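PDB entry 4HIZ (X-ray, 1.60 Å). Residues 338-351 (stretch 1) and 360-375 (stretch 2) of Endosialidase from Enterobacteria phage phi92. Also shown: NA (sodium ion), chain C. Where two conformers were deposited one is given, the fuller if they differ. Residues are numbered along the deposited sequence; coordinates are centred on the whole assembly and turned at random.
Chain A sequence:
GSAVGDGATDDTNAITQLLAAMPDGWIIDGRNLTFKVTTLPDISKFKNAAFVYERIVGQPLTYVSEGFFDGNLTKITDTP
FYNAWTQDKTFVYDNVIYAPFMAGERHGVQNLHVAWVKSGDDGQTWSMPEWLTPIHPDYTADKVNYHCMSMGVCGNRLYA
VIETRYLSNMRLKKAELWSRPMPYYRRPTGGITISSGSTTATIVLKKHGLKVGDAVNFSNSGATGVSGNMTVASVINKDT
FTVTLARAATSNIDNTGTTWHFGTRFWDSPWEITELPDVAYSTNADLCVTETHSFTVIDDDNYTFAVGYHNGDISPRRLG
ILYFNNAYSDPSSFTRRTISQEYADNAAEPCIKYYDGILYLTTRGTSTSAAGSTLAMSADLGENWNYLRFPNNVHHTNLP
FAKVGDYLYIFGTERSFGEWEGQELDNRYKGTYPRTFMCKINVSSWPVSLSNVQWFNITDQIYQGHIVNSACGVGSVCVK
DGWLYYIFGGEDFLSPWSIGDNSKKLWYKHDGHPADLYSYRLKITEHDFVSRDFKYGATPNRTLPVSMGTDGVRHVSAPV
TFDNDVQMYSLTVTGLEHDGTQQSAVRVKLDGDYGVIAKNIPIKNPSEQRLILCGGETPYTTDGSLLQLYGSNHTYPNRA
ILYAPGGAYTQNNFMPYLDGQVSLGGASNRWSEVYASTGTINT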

ATOM      1  N   THR A 338     -37.983  29.006  -4.584  1.00 15.83           N
ATOM      2  CA  THR A 338     -36.778  29.823  -4.850  1.00 16.80           C
ATOM      3  C   THR A 338     -36.596  30.960  -3.855  1.00 16.98           C
ATOM      4  O   THR A 338     -37.565  31.421  -3.218  1.00 17.97           O
ATOM      5  CB  THR A 338     -36.811  30.439  -6.273  1.00 19.91           C
ATOM      6  OG1 THR A 338     -37.995  31.224  -6.433  1.00 21.75           O
ATOM      7  CG2 THR A 338     -36.797  29.332  -7.335  1.00 22.33           C
ATOM      8  N   ILE A 339     -35.351  31.409  -3.722  1.00 16.01           N
ATOM      9  CA  ILE A 339     -35.075  32.624  -2.975  1.00 15.09           C
ATOM     10  C   ILE A 339     -35.275  33.817  -3.917  1.00 15.93           C
ATOM     11  O   ILE A 339     -35.428  33.649  -5.138  1.00 16.82           O
ATOM     12  CB  ILE A 339     -33.640  32.610  -2.382  1.00 15.34           C
ATOM     13  CG1 ILE A 339     -32.564  32.692  -3.486  1.00 15.80           C
ATOM     14  CG2 ILE A 339     -33.460  31.371  -1.511  1.00 15.58           C
ATOM     15  CD1 ILE A 339     -31.129  32.901  -2.900  1.00 17.33           C
ATOM     16  N   SER A 340     -35.313  35.014  -3.354  1.00 16.77           N
ATOM     17  CA  SER A 340     -35.567  36.241  -4.112  0.59 19.13           C
ATOM     18  C   SER A 340     -34.503  36.500  -5.171  1.00 17.60           C
ATOM     19  O   SER A 340     -33.328  36.154  -4.968  1.00 16.99           O
ATOM     20  CB  SER A 340     -35.605  37.427  -3.145  0.59 23.05           C
ATOM     21  OG  SER A 340     -36.611  37.256  -2.151  0.59 24.60           O
ATOM     22  N   GLN A 341     -34.883  37.175  -6.255  1.00 16.81           N
ATOM     23  CA  GLN A 341     -33.962  37.445  -7.344  1.00 17.00           C
ATOM     24  C   GLN A 341     -32.722  38.207  -6.865  1.00 17.70           C
ATOM     25  O   GLN A 341     -31.598  37.955  -7.334  1.00 17.67           O
ATOM     26  CB  GLN A 341     -34.693  38.258  -8.429  1.00 17.76           C
ATOM     27  CG  GLN A 341     -33.894  38.297  -9.728  1.00 19.93           C
ATOM     28  CD  GLN A 341     -33.849  36.925 -10.346  1.00 21.32           C
ATOM     29  OE1 GLN A 341     -34.900  36.354 -10.671  1.00 23.24           O
ATOM     30  NE2 GLN A 341     -32.649  36.370 -10.495  1.00 19.75           N
ATOM     31  N   GLU A 342     -32.932  39.123  -5.921  1.00 17.93           N
ATOM     32  CA  GLU A 342     -31.850  39.950  -5.377  1.00 18.80           C
ATOM     33  C   GLU A 342     -30.674  39.100  -4.893  1.00 17.30           C
ATOM     34  O   GLU A 342     -29.504  39.485  -5.036  1.00 18.11           O
ATOM     35  CB  GLU A 342     -32.385  40.786  -4.208  1.00 22.07           C
ATOM     36  CG  GLU A 342     -31.352  41.585  -3.465  1.00 25.25           C
ATOM     37  CD  GLU A 342     -31.942  42.517  -2.419  1.00 27.66           C
ATOM     38  OE1 GLU A 342     -33.170  42.470  -2.184  1.00 29.37           O
ATOM     39  OE2 GLU A 342     -31.172  43.307  -1.827  1.00 29.06           O
ATOM     40  N   TYR A 343     -30.994  37.961  -4.293  1.00 15.69           N
ATOM     41  CA  TYR A 343     -29.965  37.110  -3.673  1.00 15.56           C
ATOM     42  C   TYR A 343     -29.596  35.919  -4.557  1.00 15.97           C
ATOM     43  O   TYR A 343     -28.573  35.277  -4.335  1.00 16.61           O
ATOM     44  CB  TYR A 343     -30.469  36.655  -2.297  1.00 15.61           C
ATOM     45  CG  TYR A 343     -30.636  37.832  -1.365  1.00 16.23           C
ATOM     46  CD1 TYR A 343     -29.521  38.434  -0.777  1.00 16.47           C
ATOM     47  CD2 TYR A 343     -31.900  38.407  -1.144  1.00 16.68           C
ATOM     48  CE1 TYR A 343     -29.661  39.536   0.052  1.00 17.36           C
ATOM     49  CE2 TYR A 343     -32.036  39.507  -0.335  1.00 17.53           C
ATOM     50  CZ  TYR A 343     -30.929  40.060   0.271  1.00 18.27           C
ATOM     51  OH  TYR A 343     -31.099  41.147   1.108  1.00 20.28           O
ATOM     52  N   ALA A 344     -30.414  35.649  -5.586  1.00 15.06           N
ATOM     53  CA  ALA A 344     -30.077  34.605  -6.578  1.00 15.47           C
ATOM     54  C   ALA A 344     -29.097  35.099  -7.644  1.00 15.97           C
ATOM     55  O   ALA A 344     -28.368  34.288  -8.246  1.00 15.07           O
ATOM     56  CB  ALA A 344     -31.351  34.081  -7.272  1.00 15.61           C
ATOM     57  N   ASP A 345     -29.099  36.410  -7.922  1.00 16.44           N
ATOM     58  CA  ASP A 345     -28.199  36.948  -8.955  1.00 15.67           C
ATOM     59  C   ASP A 345     -26.767  36.632  -8.531  1.00 15.15           C
ATOM     60  O   ASP A 345     -26.464  36.669  -7.339  1.00 15.41           O
ATOM     61  CB  ASP A 345     -28.332  38.473  -9.084  1.00 16.44           C
ATOM     62  CG  ASP A 345     -29.659  38.885  -9.694  1.00 20.29           C
ATOM     63  OD1 ASP A 345     -30.250  38.045 -10.403  1.00 19.91           O
ATOM     64  OD2 ASP A 345     -30.098  40.047  -9.497  1.00 23.80           O
ATOM     65  N   ASN A 346     -25.909  36.324  -9.492  1.00 14.95           N
ATOM     66  CA  ASN A 346     -24.507  36.024  -9.142  1.00 14.34           C
ATOM     67  C   ASN A 346     -24.343  34.992  -8.014  1.00 14.46           C
ATOM     68  O   ASN A 346     -23.458  35.131  -7.170  1.00 15.09           O
ATOM     69  CB  ASN A 346     -23.800  37.310  -8.717  1.00 15.17           C
ATOM     70  CG  ASN A 346     -23.927  38.414  -9.762  1.00 17.46           C
ATOM     71  OD1 ASN A 346     -24.462  39.518  -9.502  1.00 21.41           O
ATOM     72  ND2 ASN A 346     -23.479  38.112 -10.949  1.00 16.50           N
ATOM     73  N   ALA A 347     -25.177  33.964  -8.022  1.00 13.94           N
ATOM     74  CA  ALA A 347     -25.169  32.966  -6.944  1.00 13.24           C
ATOM     75  C   ALA A 347     -25.319  31.556  -7.501  1.00 13.50           C
ATOM     76  O   ALA A 347     -25.804  31.365  -8.627  1.00 14.65           O
ATOM     77  CB  ALA A 347     -26.277  33.297  -5.916  1.00 13.38           C
ATOM     78  N   ALA A 348     -24.917  30.567  -6.695  1.00 12.76           N
ATOM     79  CA  ALA A 348     -24.917  29.169  -7.111  1.00 12.77           C
ATOM     80  C   ALA A 348     -24.881  28.289  -5.870  1.00 13.21           C
ATOM     81  O   ALA A 348     -24.639  28.780  -4.760  1.00 13.56           O
ATOM     82  CB  ALA A 348     -23.638  28.880  -7.937  1.00 13.48           C
ATOM     83  N   GLU A 349     -25.131  26.993  -6.084  1.00 13.33           N
ATOM     84  CA  GLU A 349     -24.732  25.949  -5.131  1.00 13.19           C
ATOM     85  C   GLU A 349     -25.124  26.205  -3.695  1.00 13.50           C
ATOM     86  O   GLU A 349     -24.263  26.317  -2.812  1.00 13.65           O
ATOM     87  CB  GLU A 349     -23.217  25.732  -5.244  1.00 13.57           C
ATOM     88  CG  GLU A 349     -22.874  25.073  -6.572  1.00 15.26           C
ATOM     89  CD  GLU A 349     -21.372  24.946  -6.829  1.00 17.31           C
ATOM     90  OE1 GLU A 349     -20.560  25.372  -5.972  1.00 16.71           O
ATOM     91  OE2 GLU A 349     -21.005  24.433  -7.913  1.00 19.81           O
ATOM     92  N   PRO A 350     -26.430  26.272  -3.434  1.00 12.43           N
ATOM     93  CA  PRO A 350     -26.891  26.431  -2.053  1.00 11.90           C
ATOM     94  C   PRO A 350     -26.554  25.222  -1.174  1.00 11.68           C
ATOM     95  O   PRO A 350     -26.749  24.088  -1.611  1.00 12.73           O
ATOM     96  CB  PRO A 350     -28.414  26.549  -2.194  1.00 12.93           C
ATOM     97  CG  PRO A 350     -28.714  25.799  -3.497  1.00 13.24           C
ATOM     98  CD  PRO A 350     -27.549  26.173  -4.396  1.00 13.39           C
ATOM     99  N   CYS A 351     -26.080  25.479   0.042  1.00 10.79           N
ATOM    100  CA  CYS A 351     -25.991  24.407   1.038  1.00 11.38           C
ATOM    101  C   CYS A 351     -27.227  24.601   1.886  1.00 11.87           C
ATOM    102  O   CYS A 351     -27.532  25.731   2.315  1.00 11.55           O
ATOM    103  CB  CYS A 351     -24.750  24.565   1.908  1.00 12.77           C
ATOM    104  SG  CYS A 351     -23.210  24.167   1.003  1.00 15.52           S
TER
HETATM  105 NA    NA C 827     -19.915  40.689 -11.883  1.00 48.76          NA
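Stretch 2, residues 360-375: YLTTRGTSTSAAGSTL

The strongest polar contact between the stretches is a salt bridge: Arg-364 NH1 lies 2.9 Å from Glu-349 OE1, with an N-H...O angle of 154°, and the carboxylate oxygen sits at the guanidinium edge, near its plane. Arg-364 reaches it in a fully extended conformation, its chi angles all near 180°.

Backbone hydrogen bonds fix the direction of stretch 2. Strand 360-365 runs antiparallel to strand 347-351, their axes 141° apart and 4.6 Å at closest approach. Ala-348 and Arg-364 form a reciprocal pair, Ala-348 N to Arg-364 O and Arg-364 N to Ala-348 O both measuring 2.9 Å. Cys-351 and Thr-362 form a second, with Cys-351 N to Thr-362 O and Thr-362 N to Cys-351 O both 3.0 Å. Ala-348 to Cys-351 is three steps along the chain, Arg-364 to Thr-362 only two, so the register shifts by one: a beta bulge, within which Glu-349 adopts phi/psi of 50/63°. Beyond the strand, Thr-366 N donates to Asn-346 O at 2.9 Å, extending the pairing into the loop.

Waters add bridges between the stretches. Water 6 donates to Glu-349 O at 2.8 Å and to Thr-362 OG1 at 3.1 Å, spanning the bulge. Water 4 accepts from Asn-346 ND2 at 2.7 Å and is hydrogen-bonded to Thr-366 OG1, also at 2.7 Å.

Packing completes the contact, which buries 806 Å² in total. Leu-361 CD1 lies 3.9 Å from Pro-350 CB and 4.2 Å from Ile-339 CG2, while Ile-339 CD1 approaches Thr-363 CG2 at 4.1 Å. Ala-348 CB packs 3.8 Å from Thr-366 CG2. Farther along stretch 2, the type I turn from Ser-367 to Ala-370 brings Ala-370 CB to 3.6 Å from Asn-346 OD1; farther on, Thr-374 OG1 lies at the Tyr-343 ring edge, 3.4 Å from Tyr-343 CD1.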

ATOM      1  N   TYR A 360     -32.119  26.401   6.898  1.00 12.48           N
ATOM      2  CA  TYR A 360     -31.034  27.375   6.671  1.00 13.05           C
ATOM      3  C   TYR A 360     -30.402  27.114   5.329  1.00 12.45           C
ATOM      4  O   TYR A 360     -30.342  25.973   4.874  1.00 12.42           O
ATOM      5  CB  TYR A 360     -29.960  27.193   7.774  1.00 13.15           C
ATOM      6  CG  TYR A 360     -30.514  27.455   9.159  1.00 12.82           C
ATOM      7  CD1 TYR A 360     -30.594  28.762   9.659  1.00 14.22           C
ATOM      8  CD2 TYR A 360     -30.983  26.401   9.959  1.00 12.66           C
ATOM      9  CE1 TYR A 360     -31.126  29.027  10.927  1.00 14.20           C
ATOM     10  CE2 TYR A 360     -31.500  26.644  11.237  1.00 14.08           C
ATOM     11  CZ  TYR A 360     -31.572  27.959  11.707  1.00 15.13           C
ATOM     12  OH  TYR A 360     -32.084  28.209  12.955  1.00 16.51           O
ATOM     13  N   LEU A 361     -29.952  28.189   4.678  1.00 12.43           N
ATOM     14  CA  LEU A 361     -29.379  28.091   3.337  1.00 12.20           C
ATOM     15  C   LEU A 361     -28.221  29.074   3.227  1.00 11.90           C
ATOM     16  O   LEU A 361     -28.304  30.200   3.721  1.00 12.85           O
ATOM     17  CB  LEU A 361     -30.483  28.429   2.294  1.00 13.07           C
ATOM     18  CG  LEU A 361     -30.077  28.478   0.803  1.00 13.68           C
ATOM     19  CD1 LEU A 361     -31.273  28.106  -0.107  1.00 14.07           C
ATOM     20  CD2 LEU A 361     -29.554  29.854   0.359  1.00 13.46           C
ATOM     21  N   THR A 362     -27.120  28.646   2.606  1.00 10.95           N
ATOM     22  CA  THR A 362     -26.084  29.621   2.212  1.00 12.12           C
ATOM     23  C   THR A 362     -25.855  29.520   0.725  1.00 12.34           C
ATOM     24  O   THR A 362     -26.045  28.446   0.145  1.00 13.18           O
ATOM     25  CB  THR A 362     -24.707  29.283   2.857  1.00 13.10           C
ATOM     26  OG1 THR A 362     -24.310  27.969   2.455  1.00 12.34           O
ATOM     27  CG2 THR A 362     -24.774  29.366   4.360  1.00 15.55           C
ATOM     28  N   THR A 363     -25.418  30.620   0.093  1.00 12.32           N
ATOM     29  CA  THR A 363     -25.128  30.559  -1.330  1.00 12.34           C
ATOM     30  C   THR A 363     -23.650  30.737  -1.562  1.00 11.79           C
ATOM     31  O   THR A 363     -22.925  31.260  -0.707  1.00 13.03           O
ATOM     32  CB  THR A 363     -25.821  31.708  -2.124  1.00 13.34           C
ATOM     33  OG1 THR A 363     -25.376  32.963  -1.605  1.00 13.88           O
ATOM     34  CG2 THR A 363     -27.355  31.640  -1.993  1.00 14.41           C
ATOM     35  N   ARG A 364     -23.221  30.272  -2.723  1.00 11.55           N
ATOM     36  CA  ARG A 364     -21.921  30.622  -3.288  1.00 10.69           C
ATOM     37  C   ARG A 364     -22.069  31.892  -4.144  1.00 12.23           C
ATOM     38  O   ARG A 364     -22.958  31.958  -5.005  1.00 13.97           O
ATOM     39  CB  ARG A 364     -21.486  29.512  -4.239  1.00 11.02           C
ATOM     40  CG  ARG A 364     -20.231  29.860  -5.079  1.00 12.17           C
ATOM     41  CD  ARG A 364     -19.802  28.607  -5.826  1.00 13.04           C
ATOM     42  NE  ARG A 364     -18.854  28.923  -6.878  1.00 14.30           N
ATOM     43  CZ  ARG A 364     -18.211  28.018  -7.603  1.00 15.93           C
ATOM     44  NH1 ARG A 364     -18.402  26.723  -7.390  1.00 17.07           N
ATOM     45  NH2 ARG A 364     -17.353  28.413  -8.534  1.00 16.80           N
ATOM     46  N   GLY A 365     -21.186  32.864  -3.941  1.00 11.70           N
ATOM     47  CA  GLY A 365     -21.137  34.056  -4.805  1.00 12.35           C
ATOM     48  C   GLY A 365     -20.330  33.719  -6.057  1.00 13.51           C
ATOM     49  O   GLY A 365     -19.318  32.986  -5.965  1.00 14.33           O
ATOM     50  N   THR A 366     -20.719  34.251  -7.223  1.00 14.73           N
ATOM     51  CA  THR A 366     -20.015  33.854  -8.429  1.00 15.42           C
ATOM     52  C   THR A 366     -19.191  34.978  -9.035  1.00 14.65           C
ATOM     53  O   THR A 366     -18.543  34.787 -10.079  1.00 15.30           O
ATOM     54  CB  THR A 366     -20.966  33.247  -9.488  1.00 16.36           C
ATOM     55  OG1 THR A 366     -21.966  34.219  -9.835  1.00 17.59           O
ATOM     56  CG2 THR A 366     -21.661  31.949  -8.937  1.00 16.27           C
ATOM     57  N   SER A 367     -19.156  36.128  -8.365  1.00 14.49           N
ATOM     58  CA  SER A 367     -18.333  37.245  -8.854  1.00 16.14           C
ATOM     59  C   SER A 367     -17.587  37.960  -7.743  1.00 15.32           C
ATOM     60  O   SER A 367     -18.142  38.275  -6.696  1.00 16.68           O
ATOM     61  CB  SER A 367     -19.212  38.249  -9.615  1.00 18.62           C
ATOM     62  OG  SER A 367     -18.499  39.439  -9.957  1.00 20.80           O
ATOM     63  N   THR A 368     -16.325  38.252  -7.981  1.00 14.53           N
ATOM     64  CA  THR A 368     -15.590  39.025  -7.002  1.00 15.58           C
ATOM     65  C   THR A 368     -16.086  40.493  -6.949  1.00 16.03           C
ATOM     66  O   THR A 368     -15.844  41.201  -5.969  1.00 15.82           O
ATOM     67  CB  THR A 368     -14.085  39.005  -7.319  1.00 15.56           C
ATOM     68  OG1 THR A 368     -13.365  39.529  -6.204  1.00 15.50           O
ATOM     69  CG2 THR A 368     -13.803  39.907  -8.573  1.00 16.43           C
ATOM     70  N   SER A 369     -16.805  40.932  -7.979  1.00 16.73           N
ATOM     71  CA  SER A 369     -17.178  42.342  -8.065  1.00 17.99           C
ATOM     72  C   SER A 369     -18.688  42.592  -7.954  1.00 18.55           C
ATOM     73  O   SER A 369     -19.216  43.626  -8.411  1.00 19.66           O
ATOM     74  CB  SER A 369     -16.635  42.930  -9.361  1.00 20.55           C
ATOM     75  OG  SER A 369     -17.167  42.236 -10.486  1.00 22.91           O
ATOM     76  N   ALA A 370     -19.380  41.636  -7.367  1.00 17.22           N
ATOM     77  CA  ALA A 370     -20.786  41.837  -7.064  1.00 17.09           C
ATOM     78  C   ALA A 370     -21.057  41.210  -5.696  1.00 16.80           C
ATOM     79  O   ALA A 370     -20.291  40.368  -5.243  1.00 16.56           O
ATOM     80  CB  ALA A 370     -21.633  41.192  -8.137  1.00 18.77           C
ATOM     81  N   ALA A 371     -22.149  41.631  -5.055  1.00 15.99           N
ATOM     82  CA  ALA A 371     -22.535  41.091  -3.747  1.00 15.04           C
ATOM     83  C   ALA A 371     -22.515  39.564  -3.810  1.00 14.72           C
ATOM     84  O   ALA A 371     -22.993  38.948  -4.780  1.00 14.72           O
ATOM     85  CB  ALA A 371     -23.896  41.613  -3.343  1.00 15.94           C
ATOM     86  N   GLY A 372     -21.933  38.950  -2.779  1.00 13.91           N
ATOM     87  CA  GLY A 372     -21.614  37.526  -2.861  1.00 13.73           C
ATOM     88  C   GLY A 372     -22.490  36.676  -1.971  1.00 12.98           C
ATOM     89  O   GLY A 372     -23.696  36.918  -1.850  1.00 13.37           O
ATOM     90  N   SER A 373     -21.887  35.685  -1.313  1.00 12.34           N
ATOM     91  CA  SER A 373     -22.661  34.735  -0.495  1.00 11.62           C
ATOM     92  C   SER A 373     -23.637  35.397   0.467  1.00 11.71           C
ATOM     93  O   SER A 373     -23.344  36.448   1.083  1.00 11.74           O
ATOM     94  CB  SER A 373     -21.697  33.907   0.361  1.00 12.62           C
ATOM     95  OG  SER A 373     -20.910  33.091  -0.482  1.00 12.84           O
ATOM     96  N   THR A 374     -24.760  34.701   0.664  1.00 12.13           N
ATOM     97  CA  THR A 374     -25.846  35.139   1.540  1.00 12.58           C
ATOM     98  C   THR A 374     -26.195  33.974   2.442  1.00 12.12           C
ATOM     99  O   THR A 374     -26.136  32.818   2.014  1.00 12.69           O
ATOM    100  CB  THR A 374     -27.092  35.450   0.677  1.00 13.47           C
ATOM    101  OG1 THR A 374     -26.763  36.485  -0.250  1.00 13.58           O
ATOM    102  CG2 THR A 374     -28.286  35.928   1.507  1.00 15.09           C
ATOM    103  N   LEU A 375     -26.534  34.287   3.685  1.00 12.57           N
ATOM    104  CA  LEU A 375     -27.125  33.338   4.620  1.00 13.31           C
ATOM    105  C   LEU A 375     -28.620  33.621   4.695  1.00 13.72           C
ATOM    106  O   LEU A 375     -29.035  34.779   4.782  1.00 15.22           O
ATOM    107  CB  LEU A 375     -26.490  33.487   6.016  1.00 14.09           C
ATOM    108  CG  LEU A 375     -27.116  32.714   7.191  1.00 15.43           C
ATOM    109  CD1 LEU A 375     -27.022  31.184   6.998  1.00 14.71           C
ATOM    110  CD2 LEU A 375     -26.445  33.121   8.519  1.00 16.79           C
TER
HETATM  111  O   HOH W   1     -26.252  35.246  -2.833  1.00 15.14           O
HETATM  112  O   HOH W   2     -24.369  36.358  -4.730  1.00 15.93           O
HETATM  113  O   HOH W   3     -24.959  39.892  -6.431  1.00 18.19           O
HETATM  114  O   HOH W   4     -21.642  36.211 -11.564  1.00 25.99           O
HETATM  115  O   HOH W   5     -22.305  40.028 -12.539  1.00 47.57           O
HETATM  116  O   HOH W   6     -23.194  27.413  -0.413  1.00 13.42           O
HETATM  117  O   HOH W   7     -17.992  23.635  -7.871  1.00 19.86           O
HETATM  118  O   HOH W   8     -19.617  43.453 -11.695  1.00 50.71           O